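PDB 6VYE: 6-phosphogluconolactonase from Trypanosoma cruzi, which catalyses the hydrolysis of 6-phosphogluconolactone to 6-phosphogluconate, the second step of the oxidative pentose phosphate pathway. Local coordinates for residues A[83-88]-A[204-209]; A[162-167]-A[215-220]. All blocks are in the same frame, centred on the assembly; numbering follows the deposited sequence.

Contact 1: residues A[83-88]-A[204-209]; sequences DERLVP and VWRVTL. With PO4 (phosphate ion), chain D.
Asp83 to Arg85 pair with Arg206 to Thr208 as two antiparallel strands, and the two arginines on one face close on a phosphate ion. The strands are 77-85 and 206-209, neighbours in the mixed central sheet. Glu84 and Val207 form a hydrogen-bonded pair, with Val207 N 3.0 Å from Glu84 O and Glu84 N donating back to Val207 O. Beyond the strand, Leu86 N gives a nearly straight bond to Trp205 O, at 175°. Leu86 is also the centre of an inverse gamma turn.

Asp83, Arg85, Arg206 and Thr208 share one face of the sheet. The arginine side chains run side by side in the same direction, both bent at chi2, with their guanidinium planes 45° apart. Arg85 NE lies over one face of the Arg206 guanidinium, offset toward its rim, so the groups do not stack. Arg206 NH2 meets phosphate O4 at 2.6 Å, and Arg206 NH1 reaches O1 of the same ion at 2.9 Å. Arg85 NH2 adds a bond to O4 at 3.0 Å. The anion probably offsets the repulsion between the two cations. In this 6-phosphogluconolactonase family, such a site is consistent with binding of the substrate's phosphate, although the ion probably came from the crystallisation liquor. His173 NE2 is also hydrogen-bonded to the phosphate. Ser176 OG bonds both Asp83 OD2 and Arg206 NH1, and Arg85 NH1 is held by Glu93 O.

Apolar contacts flank the pairing. Val204 CG2 packs on Arg85 CG at 3.6 Å, and Val204 CG1 touches Val87 CG1. Leu86, past the strand end, lays CD1 against Val207 CG2 at 4.0 Å, and helix 128-146 touches both side chains.

Contact 2: residues A[162-167]-A[215-220]; sequences DIVLLG and IHARHV
Asp162 and Arg218 form a salt bridge at the start of two parallel strands, 163-167 and 219-224. Their side chains lie side by side and point the same way. The Arg218 chain is extended from CG to NE, which brings NH1 to 2.9 Å from Asp162 OD1. The bond is bent, at 141°. Arg218 NH1 comes from above the carboxylate plane, 48° out of it, and the two flat groups are turned against each other. Asp162 OD2 has its own partner, the backbone N of Ser47, so the carboxylate spans toward strand 46-50 as well.

The imidazole of His219 turns its edge to the Asp162 carbonyl, with CD2 3.2 Å from Asp162 O. Its CG is anti to the carbonyl carbon, chi1 -53°, beside the backbone N, and that N makes a weak bond to the same Asp162 O. On the ring, ND1 is bonded to Asp256 OD1. Farther on, Val164 N donates to His219 O at 2.7 Å.

Val164 and Val220 are paired with their side chains on one face of the sheet. They share one rotamer but use different methyls: CG2 of Val164 meets Ala217 CB at 3.5 Å, and CG1 of Val220 meets Leu166 CD1 at 3.9 Å.

The pairing joins two central strands of the Rossmann-like parallel part of the sheet. Strand 46-50 lies beyond 163-167, and strand 256-262 beyond 219-224. Helix 24-38 packs against Ile163 and His219 on the opposite face from Val164 and Val220.

Contacts 1 and 2 are both largely buried and belong to the same mixed sheet. Their centres are about 19 Å apart, and their nearest atoms stay about 5 Å apart without touching. Strand 46-50 separates strands 163-167 and 77-85, so the contacts share no strand. Contact 2 is the more central and joins parallel strands. Contact 1 lies nearer one side of the sheet, where strand 206-209 runs antiparallel. Both use charge, but differently: contact 1 gathers two arginines around an anion, whereas contact 2 pairs an aspartate with an exposed arginine just before the strands begin. Along the chain their segments alternate.

Contact 1: residues A[83-88]-A[204-209]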
ATOM      1  N   ASP A  83       5.083   2.205  -1.358  1.00 19.38           N
ATOM      2  CA  ASP A  83       6.528   2.189  -1.059  1.00 21.52           C
ATOM      3  C   ASP A  83       7.309   1.814  -2.319  1.00 20.03           C
ATOM      4  O   ASP A  83       6.724   1.294  -3.325  1.00 17.03           O
ATOM      5  CB  ASP A  83       6.865   1.266   0.122  1.00 22.48           C
ATOM      6  CG  ASP A  83       6.710  -0.209  -0.154  1.00 27.00           C
ATOM      7  OD1 ASP A  83       5.864  -0.568  -1.015  1.00 32.33           O
ATOM      8  OD2 ASP A  83       7.431  -0.996   0.516  1.00 31.10           O
ATOM      9  N   GLU A  84       8.604   2.083  -2.233  1.00 19.13           N
ATOM     10  CA  GLU A  84       9.580   1.768  -3.291  1.00 19.68           C
ATOM     11  C   GLU A  84      10.937   1.542  -2.629  1.00 19.98           C
ATOM     12  O   GLU A  84      11.286   2.331  -1.740  1.00 18.25           O
ATOM     13  CB  GLU A  84       9.673   2.910  -4.306  1.00 19.23           C
ATOM     14  CG  GLU A  84      10.554   2.555  -5.493  1.00 18.81           C
ATOM     15  CD  GLU A  84      10.132   1.271  -6.209  1.00 18.55           C
ATOM     16  OE1 GLU A  84      10.427   0.145  -5.672  1.00 18.97           O
ATOM     17  OE2 GLU A  84       9.495   1.388  -7.275  1.00 14.95           O
ATOM     18  N   ARG A  85      11.660   0.539  -3.112  1.00 21.48           N
ATOM     19  CA  ARG A  85      13.075   0.262  -2.771  1.00 22.71           C
ATOM     20  C   ARG A  85      13.942   1.242  -3.549  1.00 23.97           C
ATOM     21  O   ARG A  85      13.662   1.446  -4.743  1.00 29.28           O
ATOM     22  CB  ARG A  85      13.421  -1.183  -3.112  1.00 21.40           C
ATOM     23  CG  ARG A  85      12.759  -2.176  -2.174  1.00 22.53           C
ATOM     24  CD  ARG A  85      11.290  -2.395  -2.492  1.00 22.28           C
ATOM     25  NE  ARG A  85      10.800  -3.592  -1.827  1.00 22.57           N
ATOM     26  CZ  ARG A  85      11.045  -4.842  -2.219  1.00 20.64           C
ATOM     27  NH1 ARG A  85      11.766  -5.096  -3.304  1.00 22.78           N
ATOM     28  NH2 ARG A  85      10.568  -5.839  -1.510  1.00 19.08           N
ATOM     29  N   LEU A  86      14.917   1.860  -2.890  1.00 26.61           N
ATOM     30  CA  LEU A  86      15.900   2.756  -3.547  1.00 28.40           C
ATOM     31  C   LEU A  86      16.957   1.870  -4.195  1.00 28.81           C
ATOM     32  O   LEU A  86      18.069   1.713  -3.654  1.00 29.02           O
ATOM     33  CB  LEU A  86      16.434   3.762  -2.531  1.00 29.15           C
ATOM     34  CG  LEU A  86      15.400   4.838  -2.214  1.00 33.81           C
ATOM     35  CD1 LEU A  86      15.651   5.534  -0.879  1.00 32.38           C
ATOM     36  CD2 LEU A  86      15.345   5.842  -3.355  1.00 36.51           C
ATOM     37  N   VAL A  87      16.527   1.235  -5.280  1.00 29.51           N
ATOM     38  CA  VAL A  87      17.331   0.431  -6.234  1.00 28.13           C
ATOM     39  C   VAL A  87      16.977   0.955  -7.625  1.00 29.95           C
ATOM     40  O   VAL A  87      16.025   1.729  -7.789  1.00 31.06           O
ATOM     41  CB  VAL A  87      17.042  -1.070  -6.070  1.00 28.16           C
ATOM     42  CG1 VAL A  87      17.441  -1.579  -4.690  1.00 29.05           C
ATOM     43  CG2 VAL A  87      15.594  -1.415  -6.352  1.00 28.40           C
ATOM     44  N   PRO A  88      17.764   0.636  -8.673  1.00 28.42           N
ATOM     45  CA  PRO A  88      17.447   1.132 -10.009  1.00 30.12           C
ATOM     46  C   PRO A  88      16.010   0.749 -10.404  1.00 26.84           C
ATOM     47  O   PRO A  88      15.536  -0.263  -9.998  1.00 27.13           O
ATOM     48  CB  PRO A  88      18.538   0.473 -10.872  1.00 29.84           C
ATOM     49  CG  PRO A  88      19.683   0.332  -9.899  1.00 31.99           C
ATOM     50  CD  PRO A  88      19.016  -0.133  -8.623  1.00 30.18           C
ATOM     51  N   VAL A 204      17.669  -2.682   1.684  1.00 26.66           N
ATOM     52  CA  VAL A 204      17.761  -1.378   0.981  1.00 23.54           C
ATOM     53  C   VAL A 204      16.815  -0.399   1.677  1.00 22.95           C
ATOM     54  O   VAL A 204      15.783  -0.835   2.259  1.00 27.10           O
ATOM     55  CB  VAL A 204      17.443  -1.527  -0.519  1.00 24.81           C
ATOM     56  CG1 VAL A 204      18.498  -2.369  -1.232  1.00 26.13           C
ATOM     57  CG2 VAL A 204      16.053  -2.109  -0.754  1.00 24.59           C
ATOM     58  N   TRP A 205      17.180   0.874   1.635  1.00 20.71           N
ATOM     59  CA  TRP A 205      16.337   1.991   2.086  1.00 20.64           C
ATOM     60  C   TRP A 205      15.043   1.990   1.264  1.00 21.17           C
ATOM     61  O   TRP A 205      15.086   1.585   0.056  1.00 20.10           O
ATOM     62  CB  TRP A 205      17.121   3.292   1.959  1.00 23.80           C
ATOM     63  CG  TRP A 205      17.977   3.553   3.160  1.00 24.59           C
ATOM     64  CD1 TRP A 205      19.329   3.403   3.274  1.00 26.19           C
ATOM     65  CD2 TRP A 205      17.510   4.005   4.438  1.00 24.57           C
ATOM     66  NE1 TRP A 205      19.730   3.727   4.542  1.00 26.21           N
ATOM     67  CE2 TRP A 205      18.643   4.106   5.278  1.00 26.52           C
ATOM     68  CE3 TRP A 205      16.254   4.325   4.957  1.00 24.02           C
ATOM     69  CZ2 TRP A 205      18.550   4.507   6.611  1.00 25.72           C
ATOM     70  CZ3 TRP A 205      16.163   4.721   6.274  1.00 25.05           C
ATOM     71  CH2 TRP A 205      17.293   4.809   7.089  1.00 25.09           C
ATOM     72  N   ARG A 206      13.932   2.394   1.872  1.00 18.57           N
ATOM     73  CA  ARG A 206      12.649   2.503   1.145  1.00 20.00           C
ATOM     74  C   ARG A 206      12.039   3.861   1.432  1.00 21.92           C
ATOM     75  O   ARG A 206      12.324   4.447   2.518  1.00 19.68           O
ATOM     76  CB  ARG A 206      11.676   1.406   1.544  1.00 19.95           C
ATOM     77  CG  ARG A 206      12.162   0.015   1.161  1.00 19.53           C
ATOM     78  CD  ARG A 206      12.638  -0.703   2.373  1.00 19.69           C
ATOM     79  NE  ARG A 206      12.965  -2.080   2.094  1.00 20.61           N
ATOM     80  CZ  ARG A 206      12.138  -3.100   2.182  1.00 21.02           C
ATOM     81  NH1 ARG A 206      10.860  -2.907   2.445  1.00 22.95           N
ATOM     82  NH2 ARG A 206      12.581  -4.325   1.931  1.00 23.82           N
ATOM     83  N   VAL A 207      11.335   4.372   0.428  1.00 19.87           N
ATOM     84  CA  VAL A 207      10.420   5.526   0.585  1.00 20.25           C
ATOM     85  C   VAL A 207       9.057   4.878   0.806  1.00 17.62           C
ATOM     86  O   VAL A 207       8.827   3.853   0.170  1.00 15.48           O
ATOM     87  CB  VAL A 207      10.466   6.430  -0.663  1.00 21.72           C
ATOM     88  CG1 VAL A 207       9.445   7.548  -0.582  1.00 21.96           C
ATOM     89  CG2 VAL A 207      11.870   6.985  -0.863  1.00 21.24           C
ATOM     90  N   THR A 208       8.246   5.410   1.710  1.00 15.27           N
ATOM     91  CA  THR A 208       6.975   4.788   2.121  1.00 15.77           C
ATOM     92  C   THR A 208       5.983   5.894   2.452  1.00 16.23           C
ATOM     93  O   THR A 208       6.396   6.950   2.986  1.00 14.93           O
ATOM     94  CB  THR A 208       7.159   3.791   3.290  1.00 15.94           C
ATOM     95  OG1 THR A 208       5.912   3.160   3.569  1.00 14.12           O
ATOM     96  CG2 THR A 208       7.671   4.416   4.570  1.00 16.24           C
ATOM     97  N   LEU A 209       4.718   5.618   2.176  1.00 15.72           N
ATOM     98  CA  LEU A 209       3.592   6.374   2.739  1.00 16.64           C
ATOM     99  C   LEU A 209       3.569   6.092   4.239  1.00 15.55           C
ATOM    100  O   LEU A 209       4.061   5.002   4.700  1.00 13.15           O
ATOM    101  CB  LEU A 209       2.264   5.969   2.083  1.00 17.00           C
ATOM    102  CG  LEU A 209       2.157   6.202   0.571  1.00 17.62           C
ATOM    103  CD1 LEU A 209       0.754   5.801   0.112  1.00 18.01           C
ATOM    104  CD2 LEU A 209       2.474   7.641   0.164  1.00 18.07           C
TER
HETATM  105  P   PO4 D 302       9.152  -6.007   2.168  1.00 33.15           P
HETATM  106  O1  PO4 D 302       8.537  -4.633   2.565  1.00 36.11           O
HETATM  107  O2  PO4 D 302       8.200  -6.741   1.279  1.00 35.10           O
HETATM  108  O3  PO4 D 302       9.376  -6.880   3.380  1.00 36.63           O
HETATM  109  O4  PO4 D 302      10.492  -5.753   1.488  1.00 35.92           O

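Contact 2: residues A[162-167]-A[215-220]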
ATOM      1  N   ASP A 162      -7.713   7.765  -2.948  1.00 13.27           N
ATOM      2  CA  ASP A 162      -8.962   7.006  -3.150  1.00 14.04           C
ATOM      3  C   ASP A 162      -8.736   5.550  -2.692  1.00 14.55           C
ATOM      4  O   ASP A 162      -9.582   5.040  -1.951  1.00 14.28           O
ATOM      5  CB  ASP A 162      -9.382   7.068  -4.623  1.00 15.23           C
ATOM      6  CG  ASP A 162      -9.822   8.447  -5.039  1.00 16.14           C
ATOM      7  OD1 ASP A 162     -10.776   8.989  -4.380  1.00 17.06           O
ATOM      8  OD2 ASP A 162      -9.169   9.006  -5.944  1.00 16.73           O
ATOM      9  N   ILE A 163      -7.646   4.902  -3.129  1.00 14.35           N
ATOM     10  CA  ILE A 163      -7.392   3.482  -2.790  1.00 14.49           C
ATOM     11  C   ILE A 163      -5.970   3.362  -2.256  1.00 15.75           C
ATOM     12  O   ILE A 163      -5.036   3.891  -2.891  1.00 16.77           O
ATOM     13  CB  ILE A 163      -7.670   2.546  -3.976  1.00 15.34           C
ATOM     14  CG1 ILE A 163      -9.031   2.823  -4.620  1.00 15.65           C
ATOM     15  CG2 ILE A 163      -7.518   1.103  -3.531  1.00 14.47           C
ATOM     16  CD1 ILE A 163      -9.382   1.939  -5.772  1.00 17.04           C
ATOM     17  N   VAL A 164      -5.805   2.662  -1.130  1.00 15.04           N
ATOM     18  CA  VAL A 164      -4.452   2.214  -0.730  1.00 14.14           C
ATOM     19  C   VAL A 164      -4.458   0.689  -0.644  1.00 14.59           C
ATOM     20  O   VAL A 164      -5.250   0.130   0.123  1.00 13.68           O
ATOM     21  CB  VAL A 164      -4.004   2.874   0.574  1.00 14.47           C
ATOM     22  CG1 VAL A 164      -2.703   2.237   1.055  1.00 15.61           C
ATOM     23  CG2 VAL A 164      -3.855   4.377   0.397  1.00 15.09           C
ATOM     24  N   LEU A 165      -3.609   0.052  -1.439  1.00 16.03           N
ATOM     25  CA  LEU A 165      -3.394  -1.414  -1.411  1.00 17.76           C
ATOM     26  C   LEU A 165      -2.216  -1.773  -0.518  1.00 18.12           C
ATOM     27  O   LEU A 165      -1.120  -1.284  -0.762  1.00 18.83           O
ATOM     28  CB  LEU A 165      -3.068  -1.847  -2.829  1.00 21.83           C
ATOM     29  CG  LEU A 165      -4.231  -2.295  -3.672  1.00 25.48           C
ATOM     30  CD1 LEU A 165      -3.720  -2.433  -5.103  1.00 29.89           C
ATOM     31  CD2 LEU A 165      -4.763  -3.633  -3.134  1.00 29.47           C
ATOM     32  N   LEU A 166      -2.409  -2.678   0.424  1.00 18.29           N
ATOM     33  CA  LEU A 166      -1.338  -3.040   1.371  1.00 16.75           C
ATOM     34  C   LEU A 166      -1.150  -4.561   1.426  1.00 16.21           C
ATOM     35  O   LEU A 166      -2.127  -5.306   1.175  1.00 15.74           O
ATOM     36  CB  LEU A 166      -1.733  -2.483   2.737  1.00 16.20           C
ATOM     37  CG  LEU A 166      -1.842  -0.964   2.834  1.00 16.10           C
ATOM     38  CD1 LEU A 166      -2.305  -0.581   4.211  1.00 15.89           C
ATOM     39  CD2 LEU A 166      -0.532  -0.265   2.509  1.00 16.56           C
ATOM     40  N   GLY A 167       0.053  -5.012   1.739  1.00 14.24           N
ATOM     41  CA  GLY A 167       0.298  -6.439   2.058  1.00 17.19           C
ATOM     42  C   GLY A 167       0.792  -6.551   3.488  1.00 18.91           C
ATOM     43  O   GLY A 167       1.381  -5.576   3.937  1.00 23.35           O
ATOM     44  N   ILE A 215      -4.349   6.177   7.010  1.00 15.50           N
ATOM     45  CA  ILE A 215      -5.482   6.423   7.947  1.00 17.76           C
ATOM     46  C   ILE A 215      -6.543   7.322   7.285  1.00 17.16           C
ATOM     47  O   ILE A 215      -7.722   7.127   7.575  1.00 18.79           O
ATOM     48  CB  ILE A 215      -4.946   6.978   9.279  1.00 18.48           C
ATOM     49  CG1 ILE A 215      -4.367   5.830  10.118  1.00 19.55           C
ATOM     50  CG2 ILE A 215      -6.029   7.733  10.038  1.00 19.50           C
ATOM     51  CD1 ILE A 215      -3.471   6.275  11.262  1.00 20.53           C
ATOM     52  N   HIS A 216      -6.147   8.225   6.391  1.00 17.22           N
ATOM     53  CA  HIS A 216      -7.072   9.165   5.706  1.00 18.72           C
ATOM     54  C   HIS A 216      -7.454   8.751   4.277  1.00 16.46           C
ATOM     55  O   HIS A 216      -8.141   9.567   3.625  1.00 14.39           O
ATOM     56  CB  HIS A 216      -6.477  10.566   5.780  1.00 19.71           C
ATOM     57  CG  HIS A 216      -6.729  11.133   7.125  1.00 22.91           C
ATOM     58  ND1 HIS A 216      -5.814  11.008   8.171  1.00 25.90           N
ATOM     59  CD2 HIS A 216      -7.818  11.743   7.628  1.00 23.65           C
ATOM     60  CE1 HIS A 216      -6.331  11.565   9.238  1.00 23.05           C
ATOM     61  NE2 HIS A 216      -7.547  12.023   8.931  1.00 23.20           N
ATOM     62  N   ALA A 217      -7.023   7.579   3.780  1.00 16.83           N
ATOM     63  CA  ALA A 217      -7.385   7.094   2.423  1.00 15.35           C
ATOM     64  C   ALA A 217      -8.876   6.795   2.477  1.00 15.23           C
ATOM     65  O   ALA A 217      -9.316   6.341   3.519  1.00 14.36           O
ATOM     66  CB  ALA A 217      -6.621   5.843   2.038  1.00 15.63           C
ATOM     67  N   ARG A 218      -9.607   7.021   1.389  1.00 16.26           N
ATOM     68  CA  ARG A 218     -11.063   6.701   1.283  1.00 16.60           C
ATOM     69  C   ARG A 218     -11.280   5.181   1.310  1.00 15.62           C
ATOM     70  O   ARG A 218     -12.305   4.746   1.856  1.00 14.81           O
ATOM     71  CB  ARG A 218     -11.620   7.308  -0.004  1.00 18.85           C
ATOM     72  CG  ARG A 218     -11.515   8.825  -0.030  1.00 21.93           C
ATOM     73  CD  ARG A 218     -12.313   9.520  -1.123  1.00 26.28           C
ATOM     74  NE  ARG A 218     -12.192  10.966  -0.997  1.00 30.81           N
ATOM     75  CZ  ARG A 218     -11.312  11.741  -1.654  1.00 34.86           C
ATOM     76  NH1 ARG A 218     -10.479  11.249  -2.565  1.00 34.02           N
ATOM     77  NH2 ARG A 218     -11.283  13.038  -1.401  1.00 33.73           N
ATOM     78  N   HIS A 219     -10.388   4.400   0.689  1.00 14.32           N
ATOM     79  CA  HIS A 219     -10.447   2.918   0.704  1.00 14.79           C
ATOM     80  C   HIS A 219      -9.073   2.302   0.965  1.00 14.35           C
ATOM     81  O   HIS A 219      -8.078   2.670   0.264  1.00 14.51           O
ATOM     82  CB  HIS A 219     -11.009   2.370  -0.591  1.00 15.30           C
ATOM     83  CG  HIS A 219     -12.306   2.986  -0.940  1.00 16.19           C
ATOM     84  ND1 HIS A 219     -13.514   2.416  -0.563  1.00 16.08           N
ATOM     85  CD2 HIS A 219     -12.594   4.124  -1.616  1.00 15.35           C
ATOM     86  CE1 HIS A 219     -14.496   3.167  -1.004  1.00 15.66           C
ATOM     87  NE2 HIS A 219     -13.959   4.212  -1.685  1.00 15.04           N
ATOM     88  N   VAL A 220      -9.041   1.345   1.895  1.00 13.16           N
ATOM     89  CA  VAL A 220      -7.808   0.604   2.238  1.00 13.86           C
ATOM     90  C   VAL A 220      -8.116  -0.881   2.043  1.00 13.73           C
ATOM     91  O   VAL A 220      -9.149  -1.358   2.565  1.00 15.38           O
ATOM     92  CB  VAL A 220      -7.337   0.918   3.674  1.00 13.26           C
ATOM     93  CG1 VAL A 220      -6.160   0.051   4.064  1.00 13.18           C
ATOM     94  CG2 VAL A 220      -7.043   2.399   3.880  1.00 13.55           C
TER